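Local coordinates for MexT protein (Pseudomonas aeruginosa, PDB 6L33), which activates transcription of the MexEF-OprN efflux pump as a LysR-type regulator, probably binding DNA through a separate helix-turn-helix domain absent from this regulatory domain, at residues Ile12-Ser15 and Asp16-Phe20; Phe20-Leu23 and Pro24-Arg28. One frame throughout, in Å; residues are numbered along the deposited sequence.

In the fold
From the N terminus, strand 9-14 runs inside the first sheet of the regulatory domain, and contact 1 (12-15 with 16-20) turns its end into helix 18-33, the start of a beta-alpha-beta unit completed by strand 38-43. Contact 2 (20-23 with 24-28) takes over on the same helix and carries it through a proline kink. The two follow in series, sharing Phe20, and neither encloses the other; the centres of contact 1 and contact 2 lie about 10 Å apart. Side chains also pack from one to the other, Leu14 on Leu22. Contact 1 ties the first sheet to the loop after strand 129-134 of the second, and both contacts reach the second subunit.

Contact 1: residues Ile12-Ser15 and Asp16-Phe20; sequences IGLS and DDVEF
Ser15 and Asp17 close the turn that leads from strand 9-14 into helix 18-33, the first strand-to-helix connection of the periplasmic-binding-protein-like fold. Its tight side is polar. Ser15 OG, swung away from its own backbone N (chi1 177°), gives a very short hydrogen bond to Asp17 OD1, 2.5 Å. That oxygen also takes a weak bond from Val18 N, so two donors hold one branch of the carboxylate, while OD2 is bonded to Tyr64 OH beyond the strand 60-62. Glu19 N bonds to Ser15 O at 3.0 Å. Asp16 CB points away from the strand end, and its carboxylate accepts the backbone N-H groups of Phe137 and Asn138, a link to the loop that follows strand 129-134 of the second sheet. The apolar side is looser. Leu14 CD2 stands 4.4 Å from Val18 CG1, and Val18 CG2 lies 4.0 Å from Ser15 CB. Packing on Val62 and Val41 of the flanking strands buries Leu14 further. Beside this apolar patch the extended Glu19 side chain reaches alongside Leu14, and a water joins its carboxylate to the strand backbone, 2.6 Å from Glu19 OE2 and 2.9 Å from Leu14 O.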
ATOM      1  N   ILE B  12     -12.941  -8.418  -1.084  1.00 22.88           N
ATOM      2  CA  ILE B  12     -12.297  -8.813   0.161  1.00 17.78           C
ATOM      3  C   ILE B  12     -11.291  -7.742   0.560  1.00 14.11           C
ATOM      4  O   ILE B  12     -10.808  -6.965  -0.268  1.00 15.47           O
ATOM      5  CB  ILE B  12     -11.600 -10.189   0.054  1.00 20.02           C
ATOM      6  CG1 ILE B  12     -10.354 -10.092  -0.828  1.00 19.48           C
ATOM      7  CG2 ILE B  12     -12.555 -11.241  -0.488  1.00 19.58           C
ATOM      8  CD1 ILE B  12      -9.570 -11.390  -0.917  1.00 20.49           C
ATOM      9  N   GLY B  13     -10.981  -7.709   1.853  1.00 18.23           N
ATOM     10  CA  GLY B  13      -9.997  -6.790   2.401  1.00 14.43           C
ATOM     11  C   GLY B  13      -8.796  -7.557   2.927  1.00 17.71           C
ATOM     12  O   GLY B  13      -8.946  -8.576   3.602  1.00 16.53           O
ATOM     13  N   LEU B  14      -7.605  -7.061   2.604  1.00 13.75           N
ATOM     14  CA  LEU B  14      -6.386  -7.753   2.991  1.00 11.54           C
ATOM     15  C   LEU B  14      -5.374  -6.765   3.543  1.00 14.17           C
ATOM     16  O   LEU B  14      -5.185  -5.679   2.989  1.00 11.12           O
ATOM     17  CB  LEU B  14      -5.766  -8.513   1.808  1.00 14.07           C
ATOM     18  CG  LEU B  14      -6.519  -9.722   1.252  1.00 24.93           C
ATOM     19  CD1 LEU B  14      -5.730 -10.343   0.109  1.00 16.22           C
ATOM     20  CD2 LEU B  14      -6.804 -10.755   2.340  1.00 14.52           C
ATOM     21  N   SER B  15      -4.736  -7.150   4.644  1.00 13.76           N
ATOM     22  CA  SER B  15      -3.561  -6.432   5.112  1.00 19.61           C
ATOM     23  C   SER B  15      -2.468  -6.510   4.054  1.00 15.90           C
ATOM     24  O   SER B  15      -2.369  -7.487   3.306  1.00 19.18           O
ATOM     25  CB  SER B  15      -3.075  -7.021   6.438  1.00 15.22           C
ATOM     26  OG  SER B  15      -1.896  -6.377   6.884  1.00 22.07           O
ATOM     27  N   ASP B  16      -1.647  -5.461   3.979  1.00 23.42           N
ATOM     28  CA  ASP B  16      -0.705  -5.364   2.867  1.00 24.20           C
ATOM     29  C   ASP B  16       0.374  -6.439   2.939  1.00 26.29           C
ATOM     30  O   ASP B  16       0.880  -6.872   1.899  1.00 24.01           O
ATOM     31  CB  ASP B  16      -0.088  -3.963   2.811  1.00 23.23           C
ATOM     32  CG  ASP B  16       0.994  -3.746   3.850  1.00 23.58           C
ATOM     33  OD1 ASP B  16       0.656  -3.517   5.028  1.00 29.73           O
ATOM     34  OD2 ASP B  16       2.185  -3.786   3.481  1.00 27.36           O
ATOM     35  N   ASP B  17       0.722  -6.901   4.141  1.00 27.51           N
ATOM     36  CA  ASP B  17       1.681  -7.996   4.244  1.00 23.27           C
ATOM     37  C   ASP B  17       1.036  -9.336   3.905  1.00 25.33           C
ATOM     38  O   ASP B  17       1.643 -10.157   3.208  1.00 23.19           O
ATOM     39  CB  ASP B  17       2.304  -8.029   5.642  1.00 30.98           C
ATOM     40  CG  ASP B  17       1.266  -8.010   6.751  1.00 26.76           C
ATOM     41  OD1 ASP B  17       0.065  -7.862   6.444  1.00 28.66           O
ATOM     42  OD2 ASP B  17       1.654  -8.140   7.933  1.00 25.45           O
ATOM     43  N   VAL B  18      -0.195  -9.566   4.374  1.00 22.63           N
ATOM     44  CA  VAL B  18      -0.901 -10.813   4.082  1.00 27.04           C
ATOM     45  C   VAL B  18      -1.085 -10.997   2.582  1.00 23.72           C
ATOM     46  O   VAL B  18      -1.042 -12.124   2.073  1.00 17.58           O
ATOM     47  CB  VAL B  18      -2.256 -10.836   4.821  1.00 24.71           C
ATOM     48  CG1 VAL B  18      -3.092 -12.037   4.390  1.00 25.41           C
ATOM     49  CG2 VAL B  18      -2.041 -10.843   6.325  1.00 23.23           C
ATOM     50  N   GLU B  19      -1.269  -9.896   1.851  1.00 25.25           N
ATOM     51  CA  GLU B  19      -1.509  -9.966   0.414  1.00 26.12           C
ATOM     52  C   GLU B  19      -0.375 -10.666  -0.330  1.00 31.35           C
ATOM     53  O   GLU B  19      -0.616 -11.322  -1.349  1.00 35.09           O
ATOM     54  CB  GLU B  19      -1.721  -8.552  -0.131  1.00 17.05           C
ATOM     55  CG  GLU B  19      -1.834  -8.459  -1.634  1.00 21.00           C
ATOM     56  CD  GLU B  19      -2.655  -7.267  -2.075  1.00 27.90           C
ATOM     57  OE1 GLU B  19      -2.634  -6.939  -3.281  1.00 24.31           O
ATOM     58  OE2 GLU B  19      -3.321  -6.657  -1.212  1.00 22.70           O
ATOM     59  N   PHE B  20       0.860 -10.556   0.164  1.00 26.20           N
ATOM     60  CA  PHE B  20       1.994 -11.133  -0.552  1.00 33.16           C
ATOM     61  C   PHE B  20       1.924 -12.656  -0.580  1.00 33.10           C
ATOM     62  O   PHE B  20       2.130 -13.277  -1.628  1.00 35.74           O
ATOM     63  CB  PHE B  20       3.306 -10.668   0.081  1.00 31.91           C
ATOM     64  CG  PHE B  20       3.677  -9.259  -0.272  1.00 44.21           C
ATOM     65  CD1 PHE B  20       4.319  -8.975  -1.466  1.00 37.05           C
ATOM     66  CD2 PHE B  20       3.380  -8.217   0.589  1.00 37.35           C
ATOM     67  CE1 PHE B  20       4.659  -7.675  -1.794  1.00 38.22           C
ATOM     68  CE2 PHE B  20       3.715  -6.917   0.267  1.00 40.76           C
ATOM     69  CZ  PHE B  20       4.357  -6.645  -0.926  1.00 43.87           C
TER
HETATM   70  O   HOH W   1      -3.642  -4.955   0.695  1.00 20.54           O

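Contact 2: residues Phe20-Leu23 and Pro24-Arg28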
ATOM      1  N   PHE B  20       0.860 -10.556   0.164  1.00 26.20           N
ATOM      2  CA  PHE B  20       1.994 -11.133  -0.552  1.00 33.16           C
ATOM      3  C   PHE B  20       1.924 -12.656  -0.580  1.00 33.10           C
ATOM      4  O   PHE B  20       2.130 -13.277  -1.628  1.00 35.74           O
ATOM      5  CB  PHE B  20       3.306 -10.668   0.081  1.00 31.91           C
ATOM      6  CG  PHE B  20       3.677  -9.259  -0.272  1.00 44.21           C
ATOM      7  CD1 PHE B  20       4.319  -8.975  -1.466  1.00 37.05           C
ATOM      8  CD2 PHE B  20       3.380  -8.217   0.589  1.00 37.35           C
ATOM      9  CE1 PHE B  20       4.659  -7.675  -1.794  1.00 38.22           C
ATOM     10  CE2 PHE B  20       3.715  -6.917   0.267  1.00 40.76           C
ATOM     11  CZ  PHE B  20       4.357  -6.645  -0.926  1.00 43.87           C
ATOM     12  N   GLY B  21       1.635 -13.275   0.561  1.00 37.48           N
ATOM     13  CA  GLY B  21       1.626 -14.721   0.642  1.00 27.64           C
ATOM     14  C   GLY B  21       0.303 -15.366   0.284  1.00 32.93           C
ATOM     15  O   GLY B  21       0.276 -16.428  -0.342  1.00 31.06           O
ATOM     16  N   LEU B  22      -0.806 -14.728   0.668  1.00 26.58           N
ATOM     17  CA  LEU B  22      -2.119 -15.343   0.507  1.00 18.96           C
ATOM     18  C   LEU B  22      -2.621 -15.251  -0.929  1.00 31.53           C
ATOM     19  O   LEU B  22      -3.193 -16.216  -1.452  1.00 28.86           O
ATOM     20  CB  LEU B  22      -3.118 -14.681   1.461  1.00 27.11           C
ATOM     21  CG  LEU B  22      -4.557 -15.205   1.558  1.00 30.29           C
ATOM     22  CD1 LEU B  22      -5.090 -14.973   2.962  1.00 32.29           C
ATOM     23  CD2 LEU B  22      -5.475 -14.545   0.539  1.00 38.25           C
ATOM     24  N   LEU B  23      -2.422 -14.104  -1.574  1.00 32.19           N
ATOM     25  CA  LEU B  23      -3.077 -13.837  -2.854  1.00 24.32           C
ATOM     26  C   LEU B  23      -2.639 -14.775  -3.975  1.00 29.24           C
ATOM     27  O   LEU B  23      -3.519 -15.309  -4.672  1.00 26.96           O
ATOM     28  CB  LEU B  23      -2.865 -12.365  -3.229  1.00 29.34           C
ATOM     29  CG  LEU B  23      -3.962 -11.605  -3.978  1.00 26.78           C
ATOM     30  CD1 LEU B  23      -3.610 -10.143  -4.110  1.00 28.75           C
ATOM     31  CD2 LEU B  23      -4.163 -12.184  -5.341  1.00 38.38           C
ATOM     32  N   PRO B  24      -1.346 -15.008  -4.228  1.00 24.61           N
ATOM     33  CA  PRO B  24      -0.958 -15.806  -5.409  1.00 27.20           C
ATOM     34  C   PRO B  24      -1.531 -17.217  -5.380  1.00 33.49           C
ATOM     35  O   PRO B  24      -2.146 -17.640  -6.370  1.00 31.91           O
ATOM     36  CB  PRO B  24       0.578 -15.805  -5.354  1.00 28.29           C
ATOM     37  CG  PRO B  24       0.909 -14.549  -4.639  1.00 31.46           C
ATOM     38  CD  PRO B  24      -0.165 -14.387  -3.597  1.00 24.83           C
ATOM     39  N   PRO B  25      -1.372 -17.987  -4.291  1.00 31.35           N
ATOM     40  CA  PRO B  25      -1.991 -19.322  -4.295  1.00 30.02           C
ATOM     41  C   PRO B  25      -3.506 -19.272  -4.297  1.00 32.38           C
ATOM     42  O   PRO B  25      -4.144 -20.157  -4.880  1.00 30.52           O
ATOM     43  CB  PRO B  25      -1.449 -19.969  -3.013  1.00 29.97           C
ATOM     44  CG  PRO B  25      -1.184 -18.832  -2.119  1.00 33.35           C
ATOM     45  CD  PRO B  25      -0.666 -17.748  -3.015  1.00 26.94           C
ATOM     46  N   LEU B  26      -4.101 -18.257  -3.670  1.00 30.79           N
ATOM     47  CA  LEU B  26      -5.554 -18.152  -3.648  1.00 26.03           C
ATOM     48  C   LEU B  26      -6.106 -17.928  -5.050  1.00 36.78           C
ATOM     49  O   LEU B  26      -7.015 -18.639  -5.492  1.00 34.79           O
ATOM     50  CB  LEU B  26      -5.979 -17.023  -2.713  1.00 26.44           C
ATOM     51  CG  LEU B  26      -7.479 -16.748  -2.665  1.00 32.44           C
ATOM     52  CD1 LEU B  26      -8.179 -17.703  -1.702  1.00 36.97           C
ATOM     53  CD2 LEU B  26      -7.751 -15.299  -2.307  1.00 27.84           C
ATOM     54  N   LEU B  27      -5.552 -16.948  -5.770  1.00 33.36           N
ATOM     55  CA  LEU B  27      -6.028 -16.627  -7.113  1.00 35.05           C
ATOM     56  C   LEU B  27      -6.062 -17.854  -8.013  1.00 30.81           C
ATOM     57  O   LEU B  27      -6.990 -18.023  -8.813  1.00 32.81           O
ATOM     58  CB  LEU B  27      -5.141 -15.554  -7.740  1.00 36.85           C
ATOM     59  CG  LEU B  27      -5.654 -14.118  -7.737  1.00 43.14           C
ATOM     60  CD1 LEU B  27      -4.828 -13.288  -8.696  1.00 43.54           C
ATOM     61  CD2 LEU B  27      -7.130 -14.038  -8.087  1.00 43.36           C
ATOM     62  N   ARG B  28      -5.053 -18.720  -7.900  1.00 27.89           N
ATOM     63  CA  ARG B  28      -4.995 -19.902  -8.753  1.00 35.78           C
ATOM     64  C   ARG B  28      -6.151 -20.857  -8.478  1.00 36.17           C
ATOM     65  O   ARG B  28      -6.659 -21.493  -9.409  1.00 30.29           O
ATOM     66  CB  ARG B  28      -3.655 -20.612  -8.565  1.00 37.37           C
ATOM     67  CG  ARG B  28      -2.460 -19.804  -9.045  1.00 31.78           C
ATOM     68  CD  ARG B  28      -1.168 -20.597  -8.923  1.00 43.07           C
ATOM     69  NE  ARG B  28      -0.582 -20.493  -7.589  1.00 45.41           N
ATOM     70  CZ  ARG B  28       0.505 -19.783  -7.306  1.00 46.89           C
ATOM     71  NH1 ARG B  28       1.129 -19.110  -8.263  1.00 49.59           N
ATOM     72  NH2 ARG B  28       0.971 -19.745  -6.064  1.00 44.66           N
TER
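Leu23 and Leu27, one turn apart on helix 18-33, run alongside each other in the same direction. Starting at its root, Leu23 CB lies 3.4 Å from Pro24 CD, a closeness that the peptide link to a proline brings with it. The chain then leaves CB with CG turned well short of the position opposite the backbone N (chi1 -146°). From there the CD2 branch runs along the helix: Leu23 CD2 meets Leu27 CG at 3.4 Å, a tight contact, and Leu27 CD1 at 3.6 Å. The backbone beneath is bonded in step, Leu27 N to Leu23 O at 2.8 Å.

Within this same turn the helix is kinked, because the N atoms of Pro24 and Pro25 carry no hydrogen for the turn before. A ring CD replaces the hydrogen of each N: Pro24 CD is 3.2 Å from Phe20 O, and Pro25 CD is 3.1 Å from Gly21 O. Regular bonding resumes with Leu26 N to Leu22 O at 3.1 Å. On that flank Leu22 and Leu26 pair as Leu23 and Leu27 do, the CD2 methyls of Leu22 and Leu26 3.7 Å apart.

The two leucine pairs serve different neighbours. Leu22 and Leu26 pack on Ile202 of helix 193-203 in the same chain. Leu23 and Leu27 belong to the dimer interface: on the second subunit, Leu143 of its helix 140-144 receives Leu23 and Leu132 of its strand 129-134 receives Leu27.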